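Side-chain contacts in probable glutathione S-transferase GSTU1 (Oryza sativa, PDB 1OYJ), which conjugates reduced glutathione to a wide range of hydrophobic electrophiles, a transferase reaction of use in herbicide detoxification: residues 25-30 against 160-165; 75-80 against 85-90; 178-181 against 186-189. All coordinates share one frame; numbering follows the deposited sequence. Where two conformers were deposited one is given.

Contact 1: 25-30 against 160-165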
loop_
_atom_site.group_PDB
_atom_site.type_symbol
_atom_site.label_atom_id
_atom_site.label_comp_id
_atom_site.label_asym_id
_atom_site.label_seq_id
_atom_site.Cartn_x
_atom_site.Cartn_y
_atom_site.Cartn_z
ATOM N N MET A 25 -16.996 1.246 -8.969
ATOM C CA MET A 25 -17.708 1.978 -9.987
ATOM C C MET A 25 -19.202 1.662 -9.997
ATOM O O MET A 25 -20.031 2.571 -10.026
ATOM C CB MET A 25 -17.042 1.739 -11.366
ATOM C CG MET A 25 -15.743 2.524 -11.458
ATOM S SD MET A 25 -14.894 2.487 -13.040
ATOM C CE MET A 25 -14.258 0.796 -13.168
ATOM N N ALA A 26 -19.567 0.386 -9.936
ATOM C CA ALA A 26 -20.962 0.038 -9.818
ATOM C C ALA A 26 -21.607 0.722 -8.637
ATOM O O ALA A 26 -22.731 1.285 -8.751
ATOM C CB ALA A 26 -21.135 -1.447 -9.721
ATOM N N GLU A 27 -20.963 0.675 -7.504
ATOM C CA GLU A 27 -21.509 1.313 -6.264
ATOM C C GLU A 27 -21.747 2.775 -6.468
ATOM O O GLU A 27 -22.666 3.345 -5.862
ATOM C CB GLU A 27 -20.602 1.151 -5.040
ATOM C CG GLU A 27 -20.668 -0.206 -4.362
ATOM C CD GLU A 27 -22.016 -0.452 -3.760
ATOM O OE1 GLU A 27 -22.390 0.233 -2.803
ATOM O OE2 GLU A 27 -22.690 -1.329 -4.262
ATOM N N LYS A 28 -20.883 3.374 -7.287
ATOM C CA LYS A 28 -20.906 4.775 -7.523
ATOM C C LYS A 28 -21.785 5.251 -8.700
ATOM O O LYS A 28 -21.875 6.418 -8.953
ATOM C CB LYS A 28 -19.455 5.283 -7.691
ATOM C CG LYS A 28 -18.650 5.292 -6.372
ATOM C CD LYS A 28 -17.162 5.586 -6.564
ATOM C CE LYS A 28 -16.518 5.938 -5.184
ATOM N NZ LYS A 28 -16.727 7.361 -4.755
ATOM N N GLY A 29 -22.374 4.329 -9.414
ATOM C CA GLY A 29 -23.146 4.667 -10.609
ATOM C C GLY A 29 -22.256 5.057 -11.769
ATOM O O GLY A 29 -22.715 5.708 -12.692
ATOM N N LEU A 30 -20.985 4.698 -11.758
ATOM C CA LEU A 30 -20.138 5.121 -12.834
ATOM C C LEU A 30 -20.008 4.013 -13.905
ATOM O O LEU A 30 -19.524 2.943 -13.592
ATOM C CB LEU A 30 -18.742 5.453 -12.274
ATOM C CG LEU A 30 -18.597 6.569 -11.242
ATOM C CD1 LEU A 30 -17.192 6.570 -10.667
ATOM C CD2 LEU A 30 -18.788 7.868 -11.989
ATOM N N GLY A 160 -24.758 1.285 6.201
ATOM C CA GLY A 160 -25.509 0.238 5.533
ATOM C C GLY A 160 -25.000 -0.106 4.130
ATOM O O GLY A 160 -25.692 -0.775 3.401
ATOM N N ARG A 161 -23.814 0.342 3.730
ATOM C CA ARG A 161 -23.291 -0.030 2.422
ATOM C C ARG A 161 -21.774 -0.284 2.451
ATOM O O ARG A 161 -21.109 -0.050 3.451
ATOM C CB ARG A 161 -23.633 1.036 1.387
ATOM C CG ARG A 161 -22.919 2.300 1.530
ATOM C CD ARG A 161 -23.533 3.514 0.695
ATOM N NE ARG A 161 -22.921 4.732 1.180
ATOM C CZ ARG A 161 -21.627 5.091 0.950
ATOM N NH1 ARG A 161 -21.144 6.211 1.463
ATOM N NH2 ARG A 161 -20.819 4.374 0.142
ATOM N N LEU A 162 -21.247 -0.791 1.342
ATOM C CA LEU A 162 -19.857 -1.146 1.267
ATOM C C LEU A 162 -18.930 0.044 1.478
ATOM O O LEU A 162 -19.139 1.095 0.931
ATOM C CB LEU A 162 -19.569 -1.796 -0.072
ATOM C CG LEU A 162 -20.361 -3.093 -0.365
ATOM C CD1 LEU A 162 -20.144 -3.419 -1.787
ATOM C CD2 LEU A 162 -19.969 -4.287 0.484
ATOM N N GLY A 163 -17.953 -0.123 2.366
ATOM C CA GLY A 163 -16.885 0.821 2.553
ATOM C C GLY A 163 -15.597 0.364 1.830
ATOM O O GLY A 163 -15.494 -0.783 1.237
ATOM N N PHE A 164 -14.590 1.226 1.948
ATOM C CA PHE A 164 -13.242 0.914 1.430
ATOM C C PHE A 164 -12.717 -0.497 1.725
ATOM O O PHE A 164 -12.344 -1.223 0.834
ATOM C CB PHE A 164 -12.260 1.911 1.986
ATOM C CG PHE A 164 -10.922 1.930 1.315
ATOM C CD1 PHE A 164 -10.781 2.258 0.017
ATOM C CD2 PHE A 164 -9.765 1.748 2.045
ATOM C CE1 PHE A 164 -9.483 2.311 -0.572
ATOM C CE2 PHE A 164 -8.481 1.910 1.475
ATOM C CZ PHE A 164 -8.357 2.105 0.167
ATOM N N VAL A 165 -12.693 -0.923 2.969
ATOM C CA VAL A 165 -12.206 -2.247 3.279
ATOM C C VAL A 165 -13.120 -3.292 2.782
ATOM O O VAL A 165 -12.639 -4.338 2.333
ATOM C CB VAL A 165 -12.015 -2.438 4.829
ATOM C CG1 VAL A 165 -11.545 -3.815 5.158
ATOM C CG2 VAL A 165 -10.957 -1.443 5.337
HETATM O O HOH W 1 -20.694 2.039 -1.346
#
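The carboxylate of Glu-27 carries a methyl group on one face: CD1 of Leu-162 stands almost straight above Glu-27 CD, 4.0 Å away, and the two side chains cross at about a right angle. The other flat group, the guanidinium of Arg-161, meets a water at its edge, in its plane. That water accepts from Arg-161 NH2 (2.8 Å) and donates both to Glu-27 OE1 (2.9 Å) and to the backbone oxygen Leu-162 O (2.9 Å), so three bonds fix it. With Glu-27 OE1 and Arg-161 NH2 5.3 Å apart, the opposite charges are linked through water and not by a direct salt bridge. The bend at chi2 of Glu-27 (-65°) folds its carboxylate over the leucine methyl. These contacts belong to the seam between the thioredoxin-like N-terminal domain, which supplies helix 16-28, and the helical C-terminal domain. Glu-27 lies in the last turn of helix 16-28, while Arg-161 and Leu-162 sit in the loop just before helix 164-169. Helix 16-28 closes in a Schellman motif, with Gly-29 at positive phi (74°) and Leu-30 N bonded to Met-25 O at 2.9 Å. Gly-163 is the N-cap of helix 164-169, and its N is hydrogen-bonded to Asp-166 OD2 in the first turn. The polar ends have further partners: Glu-27 OE2 bonds Ser-206 OG, and Arg-161 NH2 also bonds His-85 O. Ser-206 touches Leu-162 as well, which brings helix 205-210 against the same leucine.

Contact 2: 75-80 against 85-90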
loop_
_atom_site.group_PDB
_atom_site.type_symbol
_atom_site.label_atom_id
_atom_site.label_comp_id
_atom_site.label_asym_id
_atom_site.label_seq_id
_atom_site.Cartn_x
_atom_site.Cartn_y
_atom_site.Cartn_z
ATOM N N TYR A 75 -8.937 6.961 -5.781
ATOM C CA TYR A 75 -9.139 7.881 -6.886
ATOM C C TYR A 75 -10.623 8.064 -7.205
ATOM O O TYR A 75 -11.098 9.195 -7.457
ATOM C CB TYR A 75 -8.284 7.490 -8.113
ATOM C CG TYR A 75 -8.449 8.395 -9.337
ATOM C CD1 TYR A 75 -7.870 9.654 -9.375
ATOM C CD2 TYR A 75 -9.266 8.019 -10.407
ATOM C CE1 TYR A 75 -8.048 10.495 -10.494
ATOM C CE2 TYR A 75 -9.459 8.847 -11.500
ATOM C CZ TYR A 75 -8.849 10.073 -11.546
ATOM O OH TYR A 75 -9.040 10.864 -12.649
ATOM N N LEU A 76 -11.364 6.975 -7.204
ATOM C CA LEU A 76 -12.784 7.015 -7.494
ATOM C C LEU A 76 -13.526 7.881 -6.449
ATOM O O LEU A 76 -14.579 8.456 -6.786
ATOM C CB LEU A 76 -13.377 5.640 -7.607
ATOM C CG LEU A 76 -12.852 4.830 -8.784
ATOM C CD1 LEU A 76 -13.411 3.351 -8.688
ATOM C CD2 LEU A 76 -13.279 5.492 -10.044
ATOM N N ASP A 77 -13.041 7.972 -5.207
ATOM C CA ASP A 77 -13.614 8.941 -4.281
ATOM C C ASP A 77 -13.115 10.355 -4.684
ATOM O O ASP A 77 -13.927 11.306 -4.828
ATOM C CB ASP A 77 -13.136 8.776 -2.857
ATOM C CG ASP A 77 -13.971 7.808 -2.034
ATOM O OD1 ASP A 77 -15.003 7.252 -2.544
ATOM O OD2 ASP A 77 -13.639 7.582 -0.847
ATOM N N ASP A 78 -11.799 10.499 -4.870
ATOM C CA ASP A 78 -11.244 11.849 -5.042
ATOM C C ASP A 78 -11.757 12.496 -6.285
ATOM O O ASP A 78 -12.056 13.681 -6.303
ATOM C CB ASP A 78 -9.703 11.877 -5.087
ATOM C CG ASP A 78 -9.052 11.569 -3.752
ATOM O OD1 ASP A 78 -7.843 11.212 -3.795
ATOM O OD2 ASP A 78 -9.650 11.664 -2.641
ATOM N N ALA A 79 -11.833 11.724 -7.352
ATOM C CA ALA A 79 -12.225 12.279 -8.638
ATOM C C ALA A 79 -13.717 12.419 -8.823
ATOM O O ALA A 79 -14.128 13.164 -9.680
ATOM C CB ALA A 79 -11.648 11.462 -9.720
ATOM N N PHE A 80 -14.529 11.747 -8.019
ATOM C CA PHE A 80 -15.984 11.825 -8.180
ATOM C C PHE A 80 -16.629 12.081 -6.855
ATOM O O PHE A 80 -17.234 11.185 -6.299
ATOM C CB PHE A 80 -16.473 10.481 -8.750
ATOM C CG PHE A 80 -15.891 10.151 -10.096
ATOM C CD1 PHE A 80 -14.811 9.350 -10.224
ATOM C CD2 PHE A 80 -16.427 10.710 -11.241
ATOM C CE1 PHE A 80 -14.298 9.059 -11.469
ATOM C CE2 PHE A 80 -15.904 10.442 -12.469
ATOM C CZ PHE A 80 -14.861 9.617 -12.588
ATOM N N HIS A 85 -19.221 7.626 -1.032
ATOM C CA HIS A 85 -17.809 7.567 -0.743
ATOM C C HIS A 85 -17.426 6.223 -0.129
ATOM O O HIS A 85 -18.209 5.620 0.590
ATOM C CB HIS A 85 -17.417 8.701 0.215
ATOM C CG HIS A 85 -18.163 8.658 1.512
ATOM N ND1 HIS A 85 -19.301 9.397 1.733
ATOM C CD2 HIS A 85 -17.989 7.894 2.623
ATOM C CE1 HIS A 85 -19.783 9.104 2.934
ATOM N NE2 HIS A 85 -18.988 8.218 3.506
ATOM N N LEU A 86 -16.233 5.759 -0.431
ATOM C CA LEU A 86 -15.711 4.515 0.164
ATOM C C LEU A 86 -15.024 4.823 1.497
ATOM O O LEU A 86 -15.024 4.002 2.392
ATOM C CB LEU A 86 -14.714 3.846 -0.779
ATOM C CG LEU A 86 -15.362 3.200 -1.997
ATOM C CD1 LEU A 86 -14.254 2.749 -2.929
ATOM C CD2 LEU A 86 -16.279 2.122 -1.580
ATOM N N LEU A 87 -14.419 6.007 1.581
ATOM C CA LEU A 87 -13.803 6.461 2.810
ATOM C C LEU A 87 -14.532 7.711 3.235
ATOM O O LEU A 87 -14.969 8.486 2.411
ATOM C CB LEU A 87 -12.347 6.791 2.556
ATOM C CG LEU A 87 -11.421 5.624 2.217
ATOM C CD1 LEU A 87 -10.167 6.098 1.630
ATOM C CD2 LEU A 87 -11.191 4.834 3.411
ATOM N N PRO A 88 -14.647 7.962 4.529
ATOM C CA PRO A 88 -15.381 9.165 4.964
ATOM C C PRO A 88 -14.603 10.391 4.572
ATOM O O PRO A 88 -13.395 10.350 4.696
ATOM C CB PRO A 88 -15.401 9.059 6.488
ATOM C CG PRO A 88 -14.671 7.790 6.851
ATOM C CD PRO A 88 -14.069 7.184 5.626
ATOM N N PRO A 89 -15.226 11.442 4.060
ATOM C CA PRO A 89 -14.482 12.691 3.822
ATOM C C PRO A 89 -14.030 13.315 5.110
ATOM O O PRO A 89 -14.837 13.385 5.973
ATOM C CB PRO A 89 -15.509 13.579 3.155
ATOM C CG PRO A 89 -16.523 12.600 2.578
ATOM C CD PRO A 89 -16.607 11.534 3.585
ATOM N N ALA A 90 -12.747 13.614 5.298
ATOM C CA ALA A 90 -12.323 14.376 6.490
ATOM C C ALA A 90 -12.637 15.848 6.201
ATOM O O ALA A 90 -12.304 16.732 6.983
ATOM C CB ALA A 90 -10.839 14.181 6.802
#
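Asp-77, in the last turns of helix 69-79, faces the loop that follows, its CA 5.7 Å from that of His-85; the loop turns at Leu-86, which has helical phi/psi, and there two successive backbone N-H groups point at the carboxylate. Leu-86 N donates to Asp-77 OD1 at 2.9 Å and 165°; Leu-87 N donates to Asp-77 OD2 at 3.0 Å and 159°. Both oxygens use their syn lone pairs, so the carboxylate closes over the pair of amides like a fork, and a weak second bond from Leu-86 N to Asp-77 OD2 (3.2 Å) completes the grip. With chi1 at -88°, CG lies anti to the carbonyl carbon, which swings the group off the helix toward the loop. Lys-28 adds a salt bridge to OD1, a positive charge that would favour the ionised form. With an asparagine in place of Asp-77, only one carboxamide oxygen would remain, and one of the two amides would probably lose its acceptor and Lys-28 its counter-charge. The imidazole of His-85 turns away from Asp-77 and takes Pro-89 CD over the centre of one face, 3.8 Å above the plane. Around this junction, Leu-86 packs on helices 16-28 and 164-169 and Leu-87 on helix 97-124, while Asp-78, next along helix 69-79, forms salt bridges with Arg-101 and Arg-105 of the second subunit.

Contact 3: 178-181 against 186-189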
loop_
_atom_site.group_PDB
_atom_site.type_symbol
_atom_site.label_atom_id
_atom_site.label_comp_id
_atom_site.label_asym_id
_atom_site.label_seq_id
_atom_site.Cartn_x
_atom_site.Cartn_y
_atom_site.Cartn_z
ATOM N N SER A 178 -12.443 -22.259 -2.457
ATOM C CA SER A 178 -11.180 -22.800 -2.861
ATOM C C SER A 178 -10.178 -22.872 -1.684
ATOM O O SER A 178 -9.420 -23.839 -1.600
ATOM C CB SER A 178 -10.598 -21.976 -4.026
ATOM O OG SER A 178 -11.426 -22.033 -5.175
ATOM N N TYR A 179 -10.203 -21.880 -0.808
ATOM C CA TYR A 179 -9.333 -21.908 0.361
ATOM C C TYR A 179 -9.736 -23.073 1.233
ATOM O O TYR A 179 -8.858 -23.732 1.786
ATOM C CB TYR A 179 -9.452 -20.661 1.223
ATOM C CG TYR A 179 -9.058 -19.356 0.556
ATOM C CD1 TYR A 179 -8.287 -19.319 -0.550
ATOM C CD2 TYR A 179 -9.426 -18.193 1.093
ATOM C CE1 TYR A 179 -7.977 -18.107 -1.147
ATOM C CE2 TYR A 179 -9.087 -17.017 0.536
ATOM C CZ TYR A 179 -8.388 -16.985 -0.580
ATOM O OH TYR A 179 -8.073 -15.725 -1.111
ATOM N N GLU A 180 -11.054 -23.284 1.353
ATOM C CA GLU A 180 -11.609 -24.397 2.124
ATOM C C GLU A 180 -11.197 -25.749 1.671
ATOM O O GLU A 180 -10.720 -26.586 2.495
ATOM C CB GLU A 180 -13.147 -24.367 2.258
ATOM C CG GLU A 180 -13.627 -23.249 3.156
ATOM C CD GLU A 180 -15.131 -23.036 3.161
ATOM O OE1 GLU A 180 -15.805 -23.418 2.198
ATOM O OE2 GLU A 180 -15.621 -22.522 4.159
ATOM N N ARG A 181 -11.299 -25.971 0.375
ATOM C CA ARG A 181 -10.981 -27.268 -0.132
ATOM C C ARG A 181 -9.475 -27.494 -0.114
ATOM O O ARG A 181 -9.019 -28.575 0.213
ATOM C CB ARG A 181 -11.542 -27.419 -1.563
ATOM C CG ARG A 181 -13.083 -27.398 -1.577
ATOM C CD ARG A 181 -13.721 -28.379 -2.428
ATOM N NE ARG A 181 -13.459 -29.776 -2.089
ATOM C CZ ARG A 181 -13.148 -30.693 -2.998
ATOM N NH1 ARG A 181 -12.970 -31.965 -2.659
ATOM N NH2 ARG A 181 -12.999 -30.338 -4.270
ATOM N N SER A 186 -13.160 -24.920 7.154
ATOM C CA SER A 186 -14.434 -24.299 6.784
ATOM C C SER A 186 -14.469 -22.861 7.361
ATOM O O SER A 186 -14.232 -22.647 8.543
ATOM C CB SER A 186 -15.594 -25.156 7.330
ATOM O OG SER A 186 -16.694 -24.392 7.814
ATOM N N VAL A 187 -14.731 -21.885 6.511
ATOM C CA VAL A 187 -14.798 -20.525 6.965
ATOM C C VAL A 187 -15.889 -20.355 7.999
ATOM O O VAL A 187 -15.743 -19.632 8.963
ATOM C CB VAL A 187 -15.045 -19.604 5.833
ATOM C CG1 VAL A 187 -15.114 -18.159 6.355
ATOM C CG2 VAL A 187 -13.877 -19.689 4.852
ATOM N N GLU A 188 -16.995 -21.026 7.785
ATOM C CA GLU A 188 -18.105 -20.991 8.714
ATOM C C GLU A 188 -17.611 -21.403 10.133
ATOM O O GLU A 188 -17.901 -20.717 11.128
ATOM C CB GLU A 188 -19.294 -21.840 8.185
ATOM C CG GLU A 188 -20.491 -21.736 9.102
ATOM C CD GLU A 188 -21.154 -20.402 8.974
ATOM O OE1 GLU A 188 -21.230 -19.946 7.814
ATOM O OE2 GLU A 188 -21.528 -19.820 10.022
ATOM N N GLU A 189 -16.879 -22.505 10.245
ATOM C CA GLU A 189 -16.319 -22.940 11.560
ATOM C C GLU A 189 -15.247 -22.020 12.146
ATOM O O GLU A 189 -15.290 -21.598 13.303
ATOM C CB GLU A 189 -15.715 -24.349 11.457
ATOM C CG GLU A 189 -14.604 -24.630 12.484
ATOM C CD GLU A 189 -15.120 -25.121 13.826
ATOM O OE1 GLU A 189 -16.360 -25.279 13.964
ATOM O OE2 GLU A 189 -14.291 -25.358 14.757
#
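Ser-186 lies against Glu-180 through its backbone, with Glu-180 OE2 3.4 Å from Ser-186 CA. Its own hydroxyl looks the other way: as N-cap of helix 187-190, Ser-186 OG accepts from Glu-189 N at 3.1 Å and a nearly straight 168°. Val-187 comes next and gives the one hydrogen bond between the segments, Val-187 N to Glu-180 OE2, short at 2.6 Å with an angle of 161°. The glutamate uses its anti lone pair, on the side away from OE1. Its chain reaches this far because it is extended beyond CG (chi2 171°). Glu-180, from helix 176-183, thus accepts from the first N-H of helix 187-190, within the all-helical C-terminal domain, and a negative carboxylate at that helix start is likely to be favoured by the helix dipole. Val-187 CG2, placed beside its own backbone N, rests 3.4 Å from Glu-180 OE2 and 4.0 Å from Glu-180 CG, a hydrocarbon flank to the bond. Glu-188 turns its end from Glu-180 and, in the conformer given, pairs with Arg-199 of helix 192-201, on which Val-187 also packs through Ala-195.

In the fold
Contacts 1 and 2 form one cluster, their centres 10 Å apart. Lys-28 NZ and Asp-77 OD1 join them at 2.8 Å, and a probable hydrogen bond runs from Phe-164 N to Leu-86 O, also 2.8 Å; Leu-30 packs on Phe-80. The end of helix 69-79, which begins at the glutathione-binding Ser-69, thus meets 25-30, and the loop 85-90 meets 160-165. The side chain of Leu-86 is about 10 Å from that of Ser-69 and about 13 Å from a bound glutathione. Contact 3 stands apart, its centre 26 Å from that of contact 1 and 33 Å from that of contact 2, across the chain's centre from the latter and away from the annotated sites.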